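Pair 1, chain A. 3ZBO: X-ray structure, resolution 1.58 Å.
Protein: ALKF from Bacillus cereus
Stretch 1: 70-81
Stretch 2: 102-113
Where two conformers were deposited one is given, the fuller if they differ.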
# COMPACT_ATOMS: atom_id res chain seq x y z
N ALA A 70 -11.62 6.58 9.00
CA ALA A 70 -11.24 8.01 8.92
C ALA A 70 -9.81 8.21 8.44
O ALA A 70 -9.53 9.17 7.69
CB ALA A 70 -11.36 8.67 10.33
N MET A 71 -8.96 7.30 8.88
CA MET A 71 -7.57 7.36 8.43
C MET A 71 -7.40 7.06 6.92
O MET A 71 -6.61 7.71 6.23
CB MET A 71 -6.69 6.40 9.21
CG MET A 71 -6.59 6.78 10.65
SD MET A 71 -5.97 5.45 11.72
CE MET A 71 -4.18 5.72 11.53
N TYR A 72 -8.16 6.06 6.42
CA TYR A 72 -8.22 5.80 4.99
C TYR A 72 -8.71 7.02 4.25
O TYR A 72 -8.10 7.41 3.23
CB TYR A 72 -9.10 4.51 4.78
CG TYR A 72 -8.98 4.10 3.32
CD1 TYR A 72 -9.77 4.72 2.35
CD2 TYR A 72 -8.18 3.06 2.94
CE1 TYR A 72 -9.61 4.31 1.01
CE2 TYR A 72 -7.98 2.70 1.60
CZ TYR A 72 -8.76 3.30 0.65
OH TYR A 72 -8.56 2.94 -0.69
N PHE A 73 -9.78 7.63 4.72
CA PHE A 73 -10.32 8.76 4.01
C PHE A 73 -9.32 9.94 4.07
O PHE A 73 -9.17 10.69 3.09
CB PHE A 73 -11.68 9.16 4.65
CG PHE A 73 -12.39 10.19 3.88
CD1 PHE A 73 -12.87 9.87 2.64
CD2 PHE A 73 -12.51 11.47 4.36
CE1 PHE A 73 -13.48 10.87 1.83
CE2 PHE A 73 -13.18 12.46 3.55
CZ PHE A 73 -13.63 12.12 2.31
N ALA A 74 -8.61 10.11 5.20
CA ALA A 74 -7.60 11.19 5.30
C ALA A 74 -6.59 11.01 4.16
O ALA A 74 -6.16 11.96 3.52
CB ALA A 74 -6.90 11.05 6.60
N GLY A 75 -6.19 9.74 3.88
CA GLY A 75 -5.25 9.58 2.72
C GLY A 75 -5.85 10.07 1.40
O GLY A 75 -5.10 10.64 0.61
N ILE A 76 -7.14 9.84 1.14
CA ILE A 76 -7.72 10.22 -0.13
C ILE A 76 -7.75 11.71 -0.24
O ILE A 76 -7.55 12.24 -1.39
CB ILE A 76 -9.10 9.65 -0.20
CG1 ILE A 76 -9.03 8.12 -0.43
CG2 ILE A 76 -9.92 10.35 -1.39
CD1 ILE A 76 -10.30 7.55 0.04
N ILE A 77 -7.98 12.42 0.87
CA ILE A 77 -8.07 13.90 0.79
C ILE A 77 -6.78 14.66 1.11
O ILE A 77 -6.74 15.90 1.25
CB ILE A 77 -9.18 14.48 1.65
CG1 ILE A 77 -8.98 14.20 3.17
CG2 ILE A 77 -10.53 13.92 1.17
CD1 ILE A 77 -9.83 15.07 4.13
N ALA A 78 -5.71 13.92 1.35
CA ALA A 78 -4.46 14.58 1.66
C ALA A 78 -3.90 15.35 0.48
O ALA A 78 -4.29 15.12 -0.68
CB ALA A 78 -3.40 13.44 2.10
N ASP A 79 -2.93 16.22 0.77
CA ASP A 79 -2.14 16.88 -0.31
C ASP A 79 -0.69 16.38 -0.24
O ASP A 79 0.19 16.96 0.39
CB ASP A 79 -2.17 18.40 -0.00
CG ASP A 79 -1.64 19.22 -1.17
OD1 ASP A 79 -1.12 18.63 -2.16
OD2 ASP A 79 -1.76 20.47 -1.02
N PRO A 80 -0.45 15.26 -0.89
CA PRO A 80 0.88 14.65 -0.74
C PRO A 80 1.98 15.45 -1.34
O PRO A 80 3.10 15.35 -0.81
CB PRO A 80 0.73 13.32 -1.46
CG PRO A 80 -0.48 13.45 -2.30
CD PRO A 80 -1.41 14.43 -1.61
N LYS A 81 1.69 16.28 -2.34
CA LYS A 81 2.80 17.08 -2.85
C LYS A 81 3.20 18.18 -1.87
O LYS A 81 4.32 18.75 -2.02
CB LYS A 81 2.45 17.62 -4.22
CG LYS A 81 2.40 16.49 -5.23
CD LYS A 81 2.14 17.01 -6.60
CE LYS A 81 2.45 15.96 -7.63
NZ LYS A 81 1.53 14.80 -7.45
N ASP A 102 0.07 -0.10 3.93
CA ASP A 102 0.25 -0.50 2.50
C ASP A 102 -0.79 0.24 1.63
O ASP A 102 -0.43 0.59 0.50
CB ASP A 102 0.03 -1.98 2.32
CG ASP A 102 1.02 -2.86 3.11
OD1 ASP A 102 1.94 -2.34 3.77
OD2 ASP A 102 0.74 -4.08 3.01
N TYR A 103 -2.04 0.43 2.15
CA TYR A 103 -3.10 0.94 1.28
C TYR A 103 -3.46 2.42 1.58
O TYR A 103 -4.20 3.05 0.83
CB TYR A 103 -4.35 0.07 1.41
CG TYR A 103 -4.13 -1.39 1.21
CD1 TYR A 103 -3.15 -1.89 0.32
CD2 TYR A 103 -4.88 -2.28 1.97
CE1 TYR A 103 -3.01 -3.30 0.13
CE2 TYR A 103 -4.69 -3.64 1.81
CZ TYR A 103 -3.77 -4.09 0.93
OH TYR A 103 -3.61 -5.46 0.88
N VAL A 104 -2.86 3.00 2.62
CA VAL A 104 -3.14 4.40 3.00
C VAL A 104 -1.83 5.21 2.98
O VAL A 104 -1.60 5.99 2.04
CB VAL A 104 -3.76 4.52 4.38
CG1 VAL A 104 -4.01 6.02 4.70
CG2 VAL A 104 -5.07 3.77 4.42
N VAL A 105 -0.85 4.92 3.85
CA VAL A 105 0.35 5.71 3.84
C VAL A 105 1.18 5.48 2.58
O VAL A 105 1.64 6.46 1.98
CB VAL A 105 1.16 5.37 5.11
CG1 VAL A 105 2.41 6.29 5.16
CG2 VAL A 105 0.32 5.64 6.42
N ALA A 106 1.40 4.22 2.16
CA ALA A 106 2.24 3.99 0.95
C ALA A 106 1.54 4.61 -0.28
O ALA A 106 2.26 5.06 -1.20
CB ALA A 106 2.39 2.49 0.75
N VAL A 107 0.20 4.59 -0.34
CA VAL A 107 -0.44 5.10 -1.55
C VAL A 107 -0.33 6.65 -1.51
O VAL A 107 0.01 7.22 -2.58
CB VAL A 107 -1.89 4.64 -1.60
CG1 VAL A 107 -2.59 5.25 -2.83
CG2 VAL A 107 -2.06 3.12 -1.64
N THR A 108 -0.58 7.28 -0.38
CA THR A 108 -0.38 8.74 -0.29
C THR A 108 1.07 9.10 -0.65
O THR A 108 1.33 9.97 -1.44
CB THR A 108 -0.72 9.16 1.08
OG1 THR A 108 -2.10 8.83 1.33
CG2 THR A 108 -0.60 10.69 1.22
N LEU A 109 2.01 8.30 -0.13
CA LEU A 109 3.45 8.54 -0.48
C LEU A 109 3.74 8.42 -1.96
O LEU A 109 4.53 9.21 -2.52
CB LEU A 109 4.36 7.62 0.37
CG LEU A 109 5.89 7.73 0.12
CD1 LEU A 109 6.34 9.19 0.54
CD2 LEU A 109 6.63 6.70 0.93
N SER A 110 3.10 7.44 -2.62
CA SER A 110 3.35 7.23 -4.07
C SER A 110 2.88 8.43 -4.89
O SER A 110 3.28 8.50 -6.06
CB SER A 110 2.66 5.89 -4.53
OG SER A 110 1.27 6.10 -4.61
N GLU A 111 2.08 9.30 -4.28
CA GLU A 111 1.53 10.48 -5.00
C GLU A 111 2.31 11.74 -4.64
O GLU A 111 1.93 12.83 -5.10
CB GLU A 111 0.06 10.64 -4.65
CG GLU A 111 -0.87 9.53 -5.29
CD GLU A 111 -0.83 9.55 -6.82
OE1 GLU A 111 -0.77 10.66 -7.40
OE2 GLU A 111 -0.84 8.47 -7.44
N SER A 112 3.35 11.59 -3.82
CA SER A 112 4.16 12.72 -3.43
C SER A 112 5.31 12.90 -4.41
O SER A 112 5.53 12.10 -5.31
CB SER A 112 4.71 12.44 -2.03
OG SER A 112 5.82 11.61 -2.16
N ASN A 113 6.13 13.93 -4.13
CA ASN A 113 7.34 14.15 -4.89
C ASN A 113 8.56 13.60 -4.23
O ASN A 113 9.65 13.82 -4.73
CB ASN A 113 7.54 15.69 -5.09
CG ASN A 113 6.42 16.32 -5.91
OD1 ASN A 113 5.96 17.47 -5.61
ND2 ASN A 113 5.97 15.63 -6.93
O HOH W 1 -5.98 4.35 -0.75
O HOH W 2 5.80 15.63 -1.65

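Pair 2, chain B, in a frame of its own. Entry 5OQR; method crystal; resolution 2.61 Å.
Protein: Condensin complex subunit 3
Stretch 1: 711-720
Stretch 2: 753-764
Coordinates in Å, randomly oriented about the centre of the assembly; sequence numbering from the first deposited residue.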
# COMPACT_ATOMS: atom_id res chain seq x y z
N ALA B 711 -20.45 -25.66 -2.44
CA ALA B 711 -21.67 -26.08 -1.74
C ALA B 711 -21.63 -27.57 -1.44
O ALA B 711 -21.90 -27.99 -0.31
CB ALA B 711 -22.89 -25.73 -2.59
N ASN B 712 -21.27 -28.38 -2.43
CA ASN B 712 -21.14 -29.82 -2.21
C ASN B 712 -20.12 -30.11 -1.12
O ASN B 712 -20.32 -31.00 -0.29
CB ASN B 712 -20.76 -30.52 -3.51
CG ASN B 712 -21.77 -30.29 -4.61
OD1 ASN B 712 -22.95 -30.05 -4.35
ND2 ASN B 712 -21.31 -30.36 -5.85
N MET B 713 -19.00 -29.38 -1.11
CA MET B 713 -18.00 -29.57 -0.06
C MET B 713 -18.60 -29.29 1.31
O MET B 713 -18.39 -30.05 2.26
CB MET B 713 -16.80 -28.65 -0.31
CG MET B 713 -16.07 -28.89 -1.62
SD MET B 713 -15.47 -30.57 -1.81
CE MET B 713 -14.33 -30.69 -0.45
N ILE B 714 -19.33 -28.19 1.43
CA ILE B 714 -19.93 -27.82 2.72
C ILE B 714 -20.87 -28.92 3.19
O ILE B 714 -20.80 -29.37 4.34
CB ILE B 714 -20.65 -26.46 2.60
CG1 ILE B 714 -19.62 -25.36 2.31
CG2 ILE B 714 -21.43 -26.15 3.87
CD1 ILE B 714 -20.22 -24.02 1.96
N PHE B 715 -21.77 -29.38 2.32
CA PHE B 715 -22.71 -30.43 2.71
C PHE B 715 -21.99 -31.65 3.25
O PHE B 715 -22.45 -32.27 4.22
CB PHE B 715 -23.60 -30.81 1.53
CG PHE B 715 -24.59 -29.75 1.14
CD1 PHE B 715 -25.40 -29.16 2.09
CD2 PHE B 715 -24.70 -29.34 -0.17
CE1 PHE B 715 -26.30 -28.19 1.74
CE2 PHE B 715 -25.60 -28.37 -0.53
CZ PHE B 715 -26.41 -27.79 0.43
N GLU B 716 -20.86 -32.01 2.65
CA GLU B 716 -20.12 -33.19 3.07
C GLU B 716 -19.32 -32.97 4.34
O GLU B 716 -18.90 -33.95 4.97
CB GLU B 716 -19.19 -33.65 1.95
CG GLU B 716 -19.90 -34.33 0.80
CD GLU B 716 -19.02 -34.51 -0.41
OE1 GLU B 716 -17.89 -33.98 -0.41
OE2 GLU B 716 -19.45 -35.19 -1.37
N SER B 717 -19.10 -31.72 4.75
CA SER B 717 -18.31 -31.42 5.93
C SER B 717 -19.16 -31.02 7.13
O SER B 717 -18.64 -31.02 8.26
CB SER B 717 -17.31 -30.29 5.63
OG SER B 717 -17.94 -29.03 5.72
N LEU B 718 -20.43 -30.69 6.93
CA LEU B 718 -21.28 -30.32 8.06
C LEU B 718 -21.34 -31.39 9.13
O LEU B 718 -21.35 -31.04 10.32
CB LEU B 718 -22.69 -29.98 7.56
CG LEU B 718 -22.83 -28.71 6.73
CD1 LEU B 718 -24.21 -28.65 6.10
CD2 LEU B 718 -22.58 -27.47 7.57
N PRO B 719 -21.39 -32.69 8.81
CA PRO B 719 -21.39 -33.70 9.89
C PRO B 719 -20.18 -33.60 10.81
O PRO B 719 -20.33 -33.73 12.03
CB PRO B 719 -21.41 -35.02 9.11
CG PRO B 719 -22.01 -34.69 7.80
CD PRO B 719 -21.56 -33.30 7.49
N ASN B 720 -18.99 -33.38 10.25
CA ASN B 720 -17.79 -33.30 11.07
C ASN B 720 -17.70 -32.00 11.85
O ASN B 720 -16.96 -31.93 12.84
CB ASN B 720 -16.55 -33.48 10.20
CG ASN B 720 -16.53 -34.81 9.47
OD1 ASN B 720 -16.98 -35.82 10.01
ND2 ASN B 720 -16.03 -34.80 8.25
N ARG B 753 -28.78 -33.56 -4.46
CA ARG B 753 -28.46 -34.86 -3.88
C ARG B 753 -27.57 -34.71 -2.66
O ARG B 753 -27.76 -35.38 -1.65
CB ARG B 753 -27.80 -35.75 -4.93
CG ARG B 753 -28.72 -36.78 -5.55
CD ARG B 753 -28.45 -36.92 -7.04
NE ARG B 753 -27.04 -37.14 -7.33
CZ ARG B 753 -26.47 -36.95 -8.51
NH1 ARG B 753 -27.20 -36.52 -9.54
NH2 ARG B 753 -25.18 -37.17 -8.67
N LYS B 754 -26.57 -33.82 -2.74
CA LYS B 754 -25.73 -33.54 -1.59
C LYS B 754 -26.54 -32.93 -0.46
O LYS B 754 -26.40 -33.33 0.71
CB LYS B 754 -24.59 -32.60 -1.99
CG LYS B 754 -23.22 -33.25 -2.03
CD LYS B 754 -23.00 -34.03 -3.31
CE LYS B 754 -21.66 -34.74 -3.28
NZ LYS B 754 -21.53 -35.73 -4.38
N LEU B 755 -27.40 -31.96 -0.78
CA LEU B 755 -28.31 -31.39 0.21
C LEU B 755 -29.10 -32.48 0.91
O LEU B 755 -29.17 -32.51 2.15
CB LEU B 755 -29.25 -30.40 -0.49
CG LEU B 755 -30.29 -29.59 0.29
CD1 LEU B 755 -31.50 -30.42 0.71
CD2 LEU B 755 -29.68 -28.90 1.49
N GLU B 756 -29.68 -33.40 0.15
CA GLU B 756 -30.53 -34.44 0.73
C GLU B 756 -29.72 -35.39 1.61
O GLU B 756 -30.18 -35.78 2.69
CB GLU B 756 -31.25 -35.21 -0.37
CG GLU B 756 -32.25 -34.37 -1.14
CD GLU B 756 -32.81 -35.10 -2.35
OE1 GLU B 756 -33.69 -34.53 -3.04
OE2 GLU B 756 -32.37 -36.24 -2.62
N THR B 757 -28.53 -35.78 1.15
CA THR B 757 -27.69 -36.66 1.96
C THR B 757 -27.43 -36.05 3.33
O THR B 757 -27.43 -36.76 4.35
CB THR B 757 -26.38 -36.95 1.24
OG1 THR B 757 -26.65 -37.63 0.01
CG2 THR B 757 -25.45 -37.81 2.10
N TYR B 758 -27.18 -34.74 3.38
CA TYR B 758 -26.95 -34.10 4.67
C TYR B 758 -28.24 -34.05 5.49
O TYR B 758 -28.21 -34.26 6.71
CB TYR B 758 -26.40 -32.69 4.47
CG TYR B 758 -26.54 -31.84 5.71
CD1 TYR B 758 -27.52 -30.86 5.79
CD2 TYR B 758 -25.70 -32.03 6.80
CE1 TYR B 758 -27.65 -30.09 6.93
CE2 TYR B 758 -25.83 -31.26 7.94
CZ TYR B 758 -26.81 -30.29 8.00
OH TYR B 758 -26.95 -29.53 9.13
N GLU B 759 -29.37 -33.76 4.85
CA GLU B 759 -30.64 -33.72 5.56
C GLU B 759 -30.97 -35.07 6.18
O GLU B 759 -31.58 -35.12 7.25
CB GLU B 759 -31.75 -33.28 4.62
CG GLU B 759 -31.60 -31.86 4.09
CD GLU B 759 -32.01 -30.81 5.10
OE1 GLU B 759 -32.37 -29.69 4.69
OE2 GLU B 759 -31.97 -31.11 6.31
N SER B 760 -30.58 -36.16 5.53
CA SER B 760 -30.88 -37.49 6.05
C SER B 760 -30.20 -37.75 7.39
O SER B 760 -30.58 -38.69 8.09
CB SER B 760 -30.47 -38.56 5.04
OG SER B 760 -29.06 -38.68 4.96
N HIS B 761 -29.19 -36.95 7.76
CA HIS B 761 -28.59 -37.10 9.07
C HIS B 761 -29.57 -36.76 10.18
O HIS B 761 -29.45 -37.28 11.30
CB HIS B 761 -27.34 -36.22 9.19
CG HIS B 761 -26.08 -36.89 8.75
ND1 HIS B 761 -25.73 -37.04 7.42
CD2 HIS B 761 -25.08 -37.46 9.46
CE1 HIS B 761 -24.58 -37.67 7.34
NE2 HIS B 761 -24.16 -37.94 8.56
N GLY B 762 -30.54 -35.90 9.90
CA GLY B 762 -31.52 -35.51 10.90
C GLY B 762 -30.95 -34.66 12.01
O GLY B 762 -31.35 -34.81 13.18
N PHE B 763 -30.02 -33.77 11.69
CA PHE B 763 -29.47 -32.87 12.69
C PHE B 763 -30.50 -31.82 13.09
O PHE B 763 -31.37 -31.44 12.31
CB PHE B 763 -28.20 -32.19 12.17
CG PHE B 763 -27.02 -33.11 12.04
CD1 PHE B 763 -26.66 -33.95 13.09
CD2 PHE B 763 -26.27 -33.14 10.88
CE1 PHE B 763 -25.58 -34.79 12.98
CE2 PHE B 763 -25.18 -33.99 10.77
CZ PHE B 763 -24.83 -34.81 11.82
N THR B 764 -30.40 -31.36 14.34
CA THR B 764 -31.31 -30.36 14.86
C THR B 764 -30.77 -28.97 14.52
O THR B 764 -29.67 -28.61 14.94
CB THR B 764 -31.47 -30.51 16.37
OG1 THR B 764 -31.79 -31.87 16.69
CG2 THR B 764 -32.58 -29.60 16.89

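At the point where the first helix faces the second, pair 1 has a glycine and pair 2 a phenylalanine. Gly A75 and Phe B715 superpose with their CA atoms 0.5 Å apart, yet one offers bare backbone and the other a ring. The frame around them is shared: 14 central residues fit with an RMSD of 0.6 Å, and in each pair two helices run nearly parallel, at 11° with a closest axial approach of 8.8 Å in pair 1, and at 13° and 8.9 Å in pair 2.

In pair 1, Gly A75 lets the second helix fill the space. Its CA lies 3.5 Å from Thr A108 OG1 and 4.3 Å from Val A104 CG1, and a CB here would point toward the other helix and sit tightly against both atoms. Val A104, compact and branched, also places CG2 3.5 Å from Tyr A72 CD2. Thr A108 can be buried here because its hydroxyl is satisfied within its own helix, OG1 donating to Val A104 O at 3.0 Å.

In pair 2 the ring of Phe B715 spreads over the neighbouring helix instead. Leu B755 CA stands over its face, 3.9 Å from the ring centroid, and Leu B755 CD2 is 3.5 Å from Phe B715 CE1. Lys B754, matching Val A104, brings CB to 3.7 Å from Phe B715 CD2; its long aliphatic chain can line the contact while its amine makes a long salt bridge, NZ to Glu B716 OE2, at 3.7 Å.

The next matched pairs are Ala A78 with Leu B718 and Thr A108 with Tyr B758. Two small side chains meet in pair 1, Ala A78 CB lying 4.0 Å from Thr A108 CG2. Two larger ones meet in pair 2: Leu B718 CD1 sits over the face of Tyr B758, 3.5 Å from the ring centroid, a flexible aliphatic branch against a flat aromatic surface.

Toward the ends of the first stretches each has a proline, although the superposition does not match the two. Pro A80 packs CG 3.7 Å from Glu A111 CB, and Lys A81 extends so that NZ donates to Glu A111 O at 3.1 Å, the one direct hydrogen bond across pair 1. Pro B719 sets CG over the ring face of His B761, the match of Glu A111, 4.2 Å from its centroid; the rigid pyrrolidine presents CH groups well suited to a ring. Pair 2 has no hydrogen bond across its stretches.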